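Local coordinates for OsmC family protein (Rhodothermus marinus, PDB 5CML) that probably hydrolyses carboxylic esters, this chain being the alpha/beta-hydrolase esterase domain of a longer protein that also carries an OsmC domain, at residues H36-T39 / K45-T48; A90-L95 / E100-L105; H108-A113 / R164-K169; V115-G120 / E174-V179. All coordinates share one frame; numbering follows the deposited sequence.

Contact 1: residues H36-T39 / K45-T48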
loop_
_atom_site.group_PDB
_atom_site.type_symbol
_atom_site.label_atom_id
_atom_site.label_comp_id
_atom_site.label_asym_id
_atom_site.label_seq_id
_atom_site.Cartn_x
_atom_site.Cartn_y
_atom_site.Cartn_z
ATOM N N HIS A 36 3.333 -2.248 0.876
ATOM C CA HIS A 36 2.962 -3.499 0.225
ATOM C C HIS A 36 3.313 -4.725 1.051
ATOM O O HIS A 36 4.122 -4.655 1.994
ATOM C CB HIS A 36 3.663 -3.593 -1.126
ATOM C CG HIS A 36 5.129 -3.806 -0.993
ATOM N ND1 HIS A 36 5.689 -5.059 -0.896
ATOM C CD2 HIS A 36 6.151 -2.923 -0.872
ATOM C CE1 HIS A 36 6.997 -4.937 -0.741
ATOM N NE2 HIS A 36 7.299 -3.653 -0.719
ATOM N N CYS A 37 2.741 -5.861 0.652
ATOM C CA CYS A 37 2.985 -7.126 1.335
ATOM C C CYS A 37 3.585 -8.166 0.391
ATOM O O CYS A 37 3.442 -9.361 0.621
ATOM C CB CYS A 37 1.685 -7.653 1.945
ATOM S SG CYS A 37 1.005 -6.519 3.227
ATOM N N PHE A 38 4.267 -7.722 -0.667
ATOM C CA PHE A 38 4.789 -8.676 -1.652
ATOM C C PHE A 38 5.983 -9.447 -1.109
ATOM O O PHE A 38 6.375 -10.451 -1.676
ATOM C CB PHE A 38 5.172 -7.975 -2.943
ATOM C CG PHE A 38 4.003 -7.461 -3.692
ATOM C CD1 PHE A 38 3.102 -8.341 -4.267
ATOM C CD2 PHE A 38 3.778 -6.108 -3.809
ATOM C CE1 PHE A 38 2.004 -7.871 -4.957
ATOM C CE2 PHE A 38 2.675 -5.632 -4.488
ATOM C CZ PHE A 38 1.797 -6.509 -5.066
ATOM N N THR A 39 6.532 -8.988 0.008
ATOM C CA THR A 39 7.619 -9.697 0.671
ATOM C C THR A 39 7.179 -11.086 1.160
ATOM O O THR A 39 8.020 -11.937 1.433
ATOM C CB THR A 39 8.161 -8.863 1.837
ATOM O OG1 THR A 39 8.212 -7.490 1.433
ATOM C CG2 THR A 39 9.545 -9.304 2.214
ATOM N N LYS A 45 9.736 -9.911 -7.236
ATOM C CA LYS A 45 9.553 -9.564 -8.632
ATOM C C LYS A 45 8.295 -8.711 -8.837
ATOM O O LYS A 45 8.297 -7.813 -9.666
ATOM C CB LYS A 45 9.504 -10.826 -9.497
ATOM C CG LYS A 45 9.418 -10.550 -10.987
ATOM C CD LYS A 45 9.553 -11.824 -11.813
ATOM C CE LYS A 45 9.699 -11.508 -13.294
ATOM N NZ LYS A 45 9.704 -12.746 -14.132
ATOM N N ALA A 46 7.232 -8.949 -8.068
ATOM C CA ALA A 46 6.003 -8.192 -8.279
ATOM C C ALA A 46 6.197 -6.727 -7.935
ATOM O O ALA A 46 5.824 -5.842 -8.716
ATOM C CB ALA A 46 4.838 -8.788 -7.464
ATOM N N VAL A 47 6.765 -6.444 -6.768
ATOM C CA VAL A 47 6.864 -5.052 -6.362
ATOM C C VAL A 47 7.887 -4.291 -7.214
ATOM O O VAL A 47 7.663 -3.122 -7.537
ATOM C CB VAL A 47 7.195 -4.914 -4.862
ATOM C CG1 VAL A 47 8.644 -5.308 -4.544
ATOM C CG2 VAL A 47 6.881 -3.494 -4.391
ATOM N N THR A 48 8.973 -4.938 -7.624
ATOM C CA THR A 48 9.960 -4.237 -8.450
ATOM C C THR A 48 9.438 -4.036 -9.878
ATOM O O THR A 48 9.740 -3.030 -10.512
ATOM C CB THR A 48 11.322 -4.956 -8.479
ATOM O OG1 THR A 48 11.172 -6.292 -8.945
ATOM C CG2 THR A 48 11.965 -4.974 -7.089
#
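H36 and F38 each offer a ring to the first turn of helix 45-56, where A46 and V47 supply the methyl groups. Two CH-pi contacts carry most of the packing. V47 CG2 stands almost squarely over the middle of the imidazole, 3.6 Å from the centroid of the H36 ring and 10° off its normal, because CG2 lies anti to the backbone N of V47. A46 CB sits over one face of the phenyl group, 4.1 Å from the F38 ring centroid and farther off the normal. H108 stacks on the opposite face of F38, so this ring is sandwiched. Plain apolar contact joins the two pairs: V47 CB approaches F38 CD2 obliquely at 3.8 Å.

No hydrogen bond crosses between the two segments; within 36-39, F38 N donates to H36 ND1 at 3.0 Å, the donor lying nearly in the imidazole plane, so the ring is held edge-on by an amide while its face takes the valine methyl. With an alanine here, V47 CG2 would probably lose the surface it rests on and the F38 amide its acceptor, leaving the turn freer to shift. The loop follows strand 30-36 and borders the probable active site, as in alpha/beta-hydrolases generally. ND1 accepting from the F38 N-H is consistent with a neutral H36 carrying its proton on NE2.

Contact 2: residues A90-L95 / E100-L105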
loop_
_atom_site.group_PDB
_atom_site.type_symbol
_atom_site.label_atom_id
_atom_site.label_comp_id
_atom_site.label_asym_id
_atom_site.label_seq_id
_atom_site.Cartn_x
_atom_site.Cartn_y
_atom_site.Cartn_z
ATOM N N ALA A 90 5.624 7.909 9.292
ATOM C CA ALA A 90 7.054 8.214 9.346
ATOM C C ALA A 90 7.675 8.198 7.946
ATOM O O ALA A 90 8.583 8.998 7.626
ATOM C CB ALA A 90 7.768 7.227 10.256
ATOM N N ALA A 91 7.174 7.303 7.101
ATOM C CA ALA A 91 7.673 7.206 5.747
ATOM C C ALA A 91 7.254 8.445 4.960
ATOM O O ALA A 91 8.009 8.954 4.123
ATOM C CB ALA A 91 7.150 5.944 5.069
ATOM N N CYS A 92 6.025 8.899 5.195
ATOM C CA CYS A 92 5.522 10.094 4.533
ATOM C C CYS A 92 6.315 11.332 4.975
ATOM O O CYS A 92 6.659 12.182 4.146
ATOM C CB CYS A 92 4.046 10.292 4.819
ATOM S SG CYS A 92 2.943 9.123 3.978
ATOM N N ARG A 93 6.617 11.419 6.270
ATOM C CA ARG A 93 7.420 12.535 6.795
ATOM C C ARG A 93 8.828 12.534 6.198
ATOM O O ARG A 93 9.389 13.592 5.917
ATOM C CB ARG A 93 7.486 12.490 8.329
ATOM C CG ARG A 93 6.124 12.826 8.968
ATOM C CD ARG A 93 6.248 13.187 10.437
ATOM N NE ARG A 93 6.890 12.121 11.187
ATOM C CZ ARG A 93 6.257 11.095 11.744
ATOM N NH1 ARG A 93 4.930 10.968 11.660
ATOM N NH2 ARG A 93 6.962 10.190 12.403
ATOM N N PHE A 94 9.388 11.345 5.996
ATOM C CA PHE A 94 10.715 11.212 5.403
ATOM C C PHE A 94 10.700 11.801 3.996
ATOM O O PHE A 94 11.576 12.582 3.632
ATOM C CB PHE A 94 11.141 9.742 5.385
ATOM C CG PHE A 94 12.288 9.446 4.459
ATOM C CD1 PHE A 94 13.587 9.701 4.845
ATOM C CD2 PHE A 94 12.068 8.900 3.205
ATOM C CE1 PHE A 94 14.640 9.423 4.000
ATOM C CE2 PHE A 94 13.132 8.623 2.364
ATOM C CZ PHE A 94 14.411 8.887 2.763
ATOM N N LEU A 95 9.670 11.459 3.216
ATOM C CA LEU A 95 9.573 11.991 1.854
ATOM C C LEU A 95 9.376 13.508 1.855
ATOM O O LEU A 95 9.999 14.232 1.045
ATOM C CB LEU A 95 8.436 11.298 1.092
ATOM C CG LEU A 95 8.725 9.876 0.622
ATOM C CD1 LEU A 95 7.438 9.302 0.053
ATOM C CD2 LEU A 95 9.867 9.823 -0.446
ATOM N N GLU A 100 9.971 15.166 -1.785
ATOM C CA GLU A 100 8.783 15.995 -1.821
ATOM C C GLU A 100 7.668 15.220 -1.126
ATOM O O GLU A 100 7.683 13.996 -1.146
ATOM C CB GLU A 100 8.364 16.331 -3.263
ATOM C CG GLU A 100 9.436 17.062 -4.069
ATOM C CD GLU A 100 9.559 18.525 -3.685
ATOM O OE1 GLU A 100 8.559 19.106 -3.205
ATOM O OE2 GLU A 100 10.666 19.092 -3.865
ATOM N N PRO A 101 6.711 15.926 -0.517
ATOM C CA PRO A 101 5.582 15.192 0.054
ATOM C C PRO A 101 4.937 14.310 -0.997
ATOM O O PRO A 101 4.783 14.740 -2.165
ATOM C CB PRO A 101 4.623 16.301 0.512
ATOM C CG PRO A 101 5.519 17.492 0.734
ATOM C CD PRO A 101 6.575 17.380 -0.338
ATOM N N PRO A 102 4.570 13.078 -0.614
ATOM C CA PRO A 102 4.046 12.198 -1.676
ATOM C C PRO A 102 2.683 12.658 -2.178
ATOM O O PRO A 102 1.792 13.015 -1.394
ATOM C CB PRO A 102 3.951 10.830 -0.993
ATOM C CG PRO A 102 3.804 11.171 0.493
ATOM C CD PRO A 102 4.645 12.409 0.693
ATOM N N ALA A 103 2.535 12.639 -3.496
ATOM C CA ALA A 103 1.304 13.030 -4.151
ATOM C C ALA A 103 0.453 11.809 -4.464
ATOM O O ALA A 103 -0.707 11.955 -4.782
ATOM C CB ALA A 103 1.600 13.798 -5.428
ATOM N N LEU A 104 1.034 10.620 -4.344
ATOM C CA LEU A 104 0.334 9.362 -4.646
ATOM C C LEU A 104 0.633 8.376 -3.541
ATOM O O LEU A 104 1.806 8.174 -3.190
ATOM C CB LEU A 104 0.787 8.794 -6.000
ATOM C CG LEU A 104 0.316 7.404 -6.448
ATOM C CD1 LEU A 104 -1.167 7.348 -6.617
ATOM C CD2 LEU A 104 0.997 7.015 -7.752
ATOM N N LEU A 105 -0.420 7.791 -2.962
ATOM C CA LEU A 105 -0.274 6.670 -2.055
ATOM C C LEU A 105 -0.746 5.416 -2.758
ATOM O O LEU A 105 -1.811 5.418 -3.376
ATOM C CB LEU A 105 -1.102 6.872 -0.785
ATOM C CG LEU A 105 -0.677 8.002 0.132
ATOM C CD1 LEU A 105 -1.595 8.022 1.398
ATOM C CD2 LEU A 105 0.801 7.943 0.538
#
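L95 and C92, one helical turn apart, pack on the ring of P102 where helix 85-98 gives way to strand 104-108. This is the return half of a beta-alpha-beta crossover that leads from strand 59-65 past strand 30-36 in the central sheet. The tight part is the inner side. L95 CD1 meets P102 CB at 3.9 Å, while L95 CB lies 4.0 Å from P102 CD, so the leucine follows the proline ring along one side. L95 CG is anti to its own carbonyl carbon (chi1 -75°) and the chain then runs extended, which carries CD1 to the ring. L33 of strand 30-36 closes the core behind C92 and L105.

Toward solvent the contact thins. E100 is exposed and its side chain starts away from the helix, as does that of P101; L95 O comes 3.0 Å from E100 N, but at an angle too poor for a hydrogen bond. A glycine in place of P102 would probably open a gap beneath L95 CD1 and free the connection to bend. The sulfur of C92 bridges two residues of the other segment: SG is 4.1 Å from P102 CG and 4.2 Å from L105 CD2.

Contact 3: residues H108-A113 / R164-K169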
loop_
_atom_site.group_PDB
_atom_site.type_symbol
_atom_site.label_atom_id
_atom_site.label_comp_id
_atom_site.label_asym_id
_atom_site.label_seq_id
_atom_site.Cartn_x
_atom_site.Cartn_y
_atom_site.Cartn_z
ATOM N N HIS A 108 -0.857 -2.265 -1.108
ATOM C CA HIS A 108 -1.221 -3.630 -1.474
ATOM C C HIS A 108 -1.636 -4.411 -0.232
ATOM O O HIS A 108 -0.989 -4.312 0.808
ATOM C CB HIS A 108 -0.044 -4.307 -2.180
ATOM C CG HIS A 108 -0.123 -5.802 -2.197
ATOM N ND1 HIS A 108 0.744 -6.605 -1.484
ATOM C CD2 HIS A 108 -0.936 -6.642 -2.882
ATOM C CE1 HIS A 108 0.454 -7.874 -1.713
ATOM N NE2 HIS A 108 -0.570 -7.923 -2.548
ATOM N N SER A 109 -2.738 -5.146 -0.347
ATOM C CA SER A 109 -3.232 -6.042 0.692
ATOM C C SER A 109 -3.529 -5.235 1.967
ATOM O O SER A 109 -4.205 -4.196 1.912
ATOM C CB SER A 109 -2.217 -7.175 0.928
ATOM O OG SER A 109 -2.706 -8.148 1.827
ATOM N N LEU A 110 -3.015 -5.683 3.096
ATOM C CA LEU A 110 -3.156 -4.921 4.344
ATOM C C LEU A 110 -2.621 -3.501 4.215
ATOM O O LEU A 110 -3.124 -2.585 4.867
ATOM C CB LEU A 110 -2.446 -5.626 5.499
ATOM C CG LEU A 110 -3.151 -6.842 6.066
ATOM C CD1 LEU A 110 -2.392 -7.282 7.296
ATOM C CD2 LEU A 110 -4.618 -6.558 6.438
ATOM N N GLY A 111 -1.587 -3.320 3.388
ATOM C CA GLY A 111 -1.064 -1.995 3.115
ATOM C C GLY A 111 -2.077 -1.106 2.430
ATOM O O GLY A 111 -2.031 0.113 2.564
ATOM N N GLY A 112 -2.984 -1.713 1.661
ATOM C CA GLY A 112 -4.048 -0.962 1.017
ATOM C C GLY A 112 -5.026 -0.408 2.046
ATOM O O GLY A 112 -5.453 0.753 1.988
ATOM N N ALA A 113 -5.399 -1.245 3.002
ATOM C CA ALA A 113 -6.275 -0.780 4.055
ATOM C C ALA A 113 -5.584 0.359 4.815
ATOM O O ALA A 113 -6.200 1.372 5.125
ATOM C CB ALA A 113 -6.641 -1.918 4.983
ATOM N N ARG A 164 4.715 -16.348 3.012
ATOM C CA ARG A 164 5.473 -16.302 4.256
ATOM C C ARG A 164 4.636 -15.520 5.280
ATOM O O ARG A 164 4.234 -14.391 5.006
ATOM C CB ARG A 164 6.829 -15.634 4.049
ATOM C CG ARG A 164 7.798 -16.395 3.148
ATOM C CD ARG A 164 8.813 -15.448 2.494
ATOM N NE ARG A 164 9.516 -14.623 3.477
ATOM C CZ ARG A 164 10.356 -13.633 3.171
ATOM N NH1 ARG A 164 10.603 -13.320 1.904
ATOM N NH2 ARG A 164 10.952 -12.949 4.136
ATOM N N PRO A 165 4.353 -16.116 6.449
ATOM C CA PRO A 165 3.579 -15.356 7.430
ATOM C C PRO A 165 4.415 -14.268 8.096
ATOM O O PRO A 165 5.648 -14.310 8.025
ATOM C CB PRO A 165 3.148 -16.426 8.446
ATOM C CG PRO A 165 4.168 -17.494 8.331
ATOM C CD PRO A 165 4.627 -17.491 6.905
ATOM N N PHE A 166 3.761 -13.309 8.747
ATOM C CA PHE A 166 4.498 -12.223 9.390
ATOM C C PHE A 166 3.756 -11.667 10.591
ATOM O O PHE A 166 2.601 -12.004 10.828
ATOM C CB PHE A 166 4.803 -11.100 8.377
ATOM C CG PHE A 166 3.583 -10.451 7.756
ATOM C CD1 PHE A 166 3.016 -10.978 6.610
ATOM C CD2 PHE A 166 3.047 -9.281 8.287
ATOM C CE1 PHE A 166 1.922 -10.374 6.013
ATOM C CE2 PHE A 166 1.949 -8.662 7.686
ATOM C CZ PHE A 166 1.383 -9.216 6.558
ATOM N N ARG A 167 4.445 -10.824 11.353
ATOM C CA ARG A 167 3.864 -10.202 12.543
ATOM C C ARG A 167 3.497 -8.756 12.291
ATOM O O ARG A 167 4.176 -8.075 11.523
ATOM C CB ARG A 167 4.843 -10.239 13.717
ATOM C CG ARG A 167 5.406 -11.597 14.046
ATOM C CD ARG A 167 6.699 -11.445 14.839
ATOM N NE ARG A 167 6.416 -11.126 16.234
ATOM C CZ ARG A 167 5.970 -12.012 17.119
ATOM N NH1 ARG A 167 5.748 -13.267 16.742
ATOM N NH2 ARG A 167 5.734 -11.644 18.373
ATOM N N ILE A 168 2.440 -8.285 12.946
ATOM C CA ILE A 168 2.130 -6.857 12.998
ATOM C C ILE A 168 1.594 -6.490 14.386
ATOM O O ILE A 168 1.190 -7.366 15.152
ATOM C CB ILE A 168 1.097 -6.441 11.926
ATOM C CG1 ILE A 168 -0.225 -7.181 12.132
ATOM C CG2 ILE A 168 1.669 -6.683 10.544
ATOM C CD1 ILE A 168 -1.377 -6.562 11.341
ATOM N N LYS A 169 1.587 -5.200 14.711
ATOM C CA LYS A 169 0.992 -4.748 15.973
ATOM C C LYS A 169 -0.537 -4.960 16.026
ATOM O O LYS A 169 -1.251 -4.693 15.051
ATOM C CB LYS A 169 1.313 -3.267 16.197
ATOM C CG LYS A 169 2.808 -2.947 16.227
ATOM C CD LYS A 169 3.516 -3.760 17.302
ATOM C CE LYS A 169 4.827 -3.125 17.731
ATOM N NZ LYS A 169 5.441 -3.857 18.886
#
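L110 pushes its CD1 methyl into the angle between F166 and I168, two residues of strand 166-169 that point to the same side. The two methyl ends meet tip to tip, L110 CD1 lying 4.2 Å from I168 CD1. The other neighbour is aromatic: L110 CD1 approaches F166 CZ obliquely at 4.3 Å, at the far end of the ring. L110 is extended beyond CB (chi2 -173°), and this reach lets a single methyl serve both partners across backbones whose closest CA atoms, those of L110 and I168, are still 10.3 Å apart. All three side chains are buried, and V159 and L144 of the two other strands of the small antiparallel sheet add to the same apolar cluster.

L110 immediately follows S109 in what appears to be the nucleophile elbow of the alpha/beta-hydrolase fold, G107-x-S109-x-G111, the sharp turn from strand 104-108 into helix 110-118. S109 has the strained backbone expected there, with phi 60° and psi -130°. The tightness of the turn leaves little room for side chains: a CB on G111 would fall 2.9 Å from H108 O. S109 OG is hydrogen-bonded to H229 NE2, and with D200 these residues have the geometry of a Ser-His-Asp catalytic triad, consistent with esterase activity. S109 CB rests over the centre of the H108 imidazole, 3.7 Å above its plane. On strand 166-169 the intervening R167, and K169 after I168, form salt bridges to E156 of the neighbouring strand 156-159.

Contact 4: residues V115-G120 / E174-V179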
loop_
_atom_site.group_PDB
_atom_site.type_symbol
_atom_site.label_atom_id
_atom_site.label_comp_id
_atom_site.label_asym_id
_atom_site.label_seq_id
_atom_site.Cartn_x
_atom_site.Cartn_y
_atom_site.Cartn_z
ATOM N N VAL A 115 -3.161 2.568 3.737
ATOM C CA VAL A 115 -3.071 3.859 3.038
ATOM C C VAL A 115 -4.447 4.523 2.937
ATOM O O VAL A 115 -4.551 5.747 2.996
ATOM C CB VAL A 115 -2.441 3.773 1.611
ATOM C CG1 VAL A 115 -0.984 3.286 1.677
ATOM C CG2 VAL A 115 -3.280 2.965 0.655
ATOM N N LEU A 116 -5.509 3.732 2.827
ATOM C CA LEU A 116 -6.833 4.315 2.728
ATOM C C LEU A 116 -7.221 4.961 4.042
ATOM O O LEU A 116 -7.906 5.976 4.055
ATOM C CB LEU A 116 -7.876 3.270 2.332
ATOM C CG LEU A 116 -7.788 2.842 0.871
ATOM C CD1 LEU A 116 -8.606 1.596 0.694
ATOM C CD2 LEU A 116 -8.283 3.945 -0.057
ATOM N N ALA A 117 -6.770 4.382 5.146
ATOM C CA ALA A 117 -7.095 4.923 6.458
ATOM C C ALA A 117 -6.319 6.198 6.806
ATOM O O ALA A 117 -6.789 7.006 7.620
ATOM C CB ALA A 117 -6.858 3.867 7.531
ATOM N N VAL A 118 -5.137 6.388 6.221
ATOM C CA VAL A 118 -4.335 7.575 6.536
ATOM C C VAL A 118 -4.301 8.635 5.432
ATOM O O VAL A 118 -3.805 9.724 5.669
ATOM C CB VAL A 118 -2.865 7.212 6.875
ATOM C CG1 VAL A 118 -2.825 6.227 8.043
ATOM C CG2 VAL A 118 -2.095 6.695 5.639
ATOM N N ALA A 119 -4.831 8.340 4.248
ATOM C CA ALA A 119 -4.693 9.276 3.124
ATOM C C ALA A 119 -5.245 10.656 3.479
ATOM O O ALA A 119 -4.659 11.684 3.138
ATOM C CB ALA A 119 -5.393 8.734 1.896
ATOM N N GLY A 120 -6.368 10.669 4.188
ATOM C CA GLY A 120 -7.009 11.906 4.563
ATOM C C GLY A 120 -6.201 12.737 5.526
ATOM O O GLY A 120 -6.559 13.882 5.766
ATOM N N GLU A 174 -6.881 -2.638 15.806
ATOM C CA GLU A 174 -7.633 -1.809 16.745
ATOM C C GLU A 174 -7.881 -0.404 16.215
ATOM O O GLU A 174 -9.002 0.111 16.291
ATOM C CB GLU A 174 -6.915 -1.722 18.090
ATOM C CG GLU A 174 -6.900 -3.029 18.821
ATOM C CD GLU A 174 -6.294 -2.924 20.211
ATOM O OE1 GLU A 174 -6.056 -1.794 20.690
ATOM O OE2 GLU A 174 -6.053 -3.983 20.821
ATOM N N GLU A 175 -6.826 0.217 15.694
ATOM C CA GLU A 175 -6.934 1.561 15.176
ATOM C C GLU A 175 -7.760 1.617 13.902
ATOM O O GLU A 175 -8.509 2.556 13.696
ATOM C CB GLU A 175 -5.527 2.127 14.939
ATOM C CG GLU A 175 -5.477 3.589 14.538
ATOM C CD GLU A 175 -4.065 4.168 14.594
ATOM O OE1 GLU A 175 -3.114 3.428 14.967
ATOM O OE2 GLU A 175 -3.905 5.375 14.267
ATOM N N LEU A 176 -7.606 0.620 13.040
ATOM C CA LEU A 176 -8.368 0.541 11.804
ATOM C C LEU A 176 -9.860 0.426 12.091
ATOM O O LEU A 176 -10.693 1.108 11.491
ATOM C CB LEU A 176 -7.889 -0.660 10.992
ATOM C CG LEU A 176 -8.480 -0.828 9.607
ATOM C CD1 LEU A 176 -8.004 0.316 8.729
ATOM C CD2 LEU A 176 -8.070 -2.180 9.007
ATOM N N GLU A 177 -10.188 -0.419 13.061
ATOM C CA GLU A 177 -11.560 -0.622 13.468
ATOM C C GLU A 177 -12.125 0.667 14.085
ATOM O O GLU A 177 -13.266 1.054 13.810
ATOM C CB GLU A 177 -11.600 -1.811 14.419
ATOM C CG GLU A 177 -12.919 -2.135 14.997
ATOM C CD GLU A 177 -12.899 -3.475 15.733
ATOM O OE1 GLU A 177 -12.297 -4.449 15.207
ATOM O OE2 GLU A 177 -13.473 -3.545 16.847
ATOM N N ARG A 178 -11.308 1.377 14.862
ATOM C CA ARG A 178 -11.779 2.620 15.486
ATOM C C ARG A 178 -11.997 3.739 14.449
ATOM O O ARG A 178 -12.997 4.439 14.531
ATOM C CB ARG A 178 -10.801 3.083 16.582
ATOM C CG ARG A 178 -11.202 4.392 17.306
ATOM C CD ARG A 178 -12.642 4.344 17.892
ATOM N NE ARG A 178 -12.849 3.219 18.794
ATOM C CZ ARG A 178 -12.738 3.253 20.123
ATOM N NH1 ARG A 178 -12.406 4.377 20.758
ATOM N NH2 ARG A 178 -12.980 2.140 20.829
ATOM N N VAL A 179 -11.088 3.924 13.479
ATOM C CA VAL A 179 -11.266 5.036 12.527
ATOM C C VAL A 179 -12.372 4.746 11.523
ATOM O O VAL A 179 -13.020 5.677 11.029
ATOM C CB VAL A 179 -9.966 5.394 11.734
ATOM C CG1 VAL A 179 -8.857 5.778 12.672
ATOM C CG2 VAL A 179 -9.525 4.275 10.803
#
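A117 presents its CB to two side chains of a second helix, L176 and V179. The contact joins helix 110-118, which in this alpha/beta-hydrolase fold follows strand 104-108 and the probable nucleophile elbow, to helix 170-179, which follows the small antiparallel sheet. The three side chains meet quite differently. A117 points toward the other helix and ends at CB, so the leucine and the valine must come to it. V179 also faces the opposing helix, bringing CG2 within 4.2 Å of A117 CB. L176 does not start in that direction; its CG lies anti to the backbone N (chi1 -174°), and the next torsion of 67° bends CD1 back to the alanine. Spaced three residues apart on one helical face, L176 and V179 thus flank a single methyl.

The short alanine allows the backbones to come near, with the CA atoms of A117 and L176 7.0 Å apart. F85 of helix 85-98 touches both A117 and L176, and L116, on another side of the first helix, packs on L181 and V185. E175 forms a salt bridge with R89 of helix 85-98. The contact is apolar throughout, and its closest approach is L176 CD1 to A117 CB at 3.9 Å.

In the fold
The segments of contacts 1 and 2 come first along the chain, each contact closing before the next opens; contacts 3 and 4 interleave. Contact 2 ends in strand 104-108, which turns directly into helix 110-118, shared by contacts 3 and 4, whose centres are 14 Å apart. Their other halves, strand 166-169 and helix 170-179, are likewise consecutive. Contact 1 meets contact 3 where C37 N probably bonds to H108 ND1, at 3.0 Å, beside the probable catalytic serine. L105 CD1 reaches A119 CA at 3.8 Å, linking contact 2 to contact 4. Contacts 1 and 4, 22 Å apart between centres, lie on opposite sides of the chain's centre, and contact 3, at the probable nucleophile elbow, touches both.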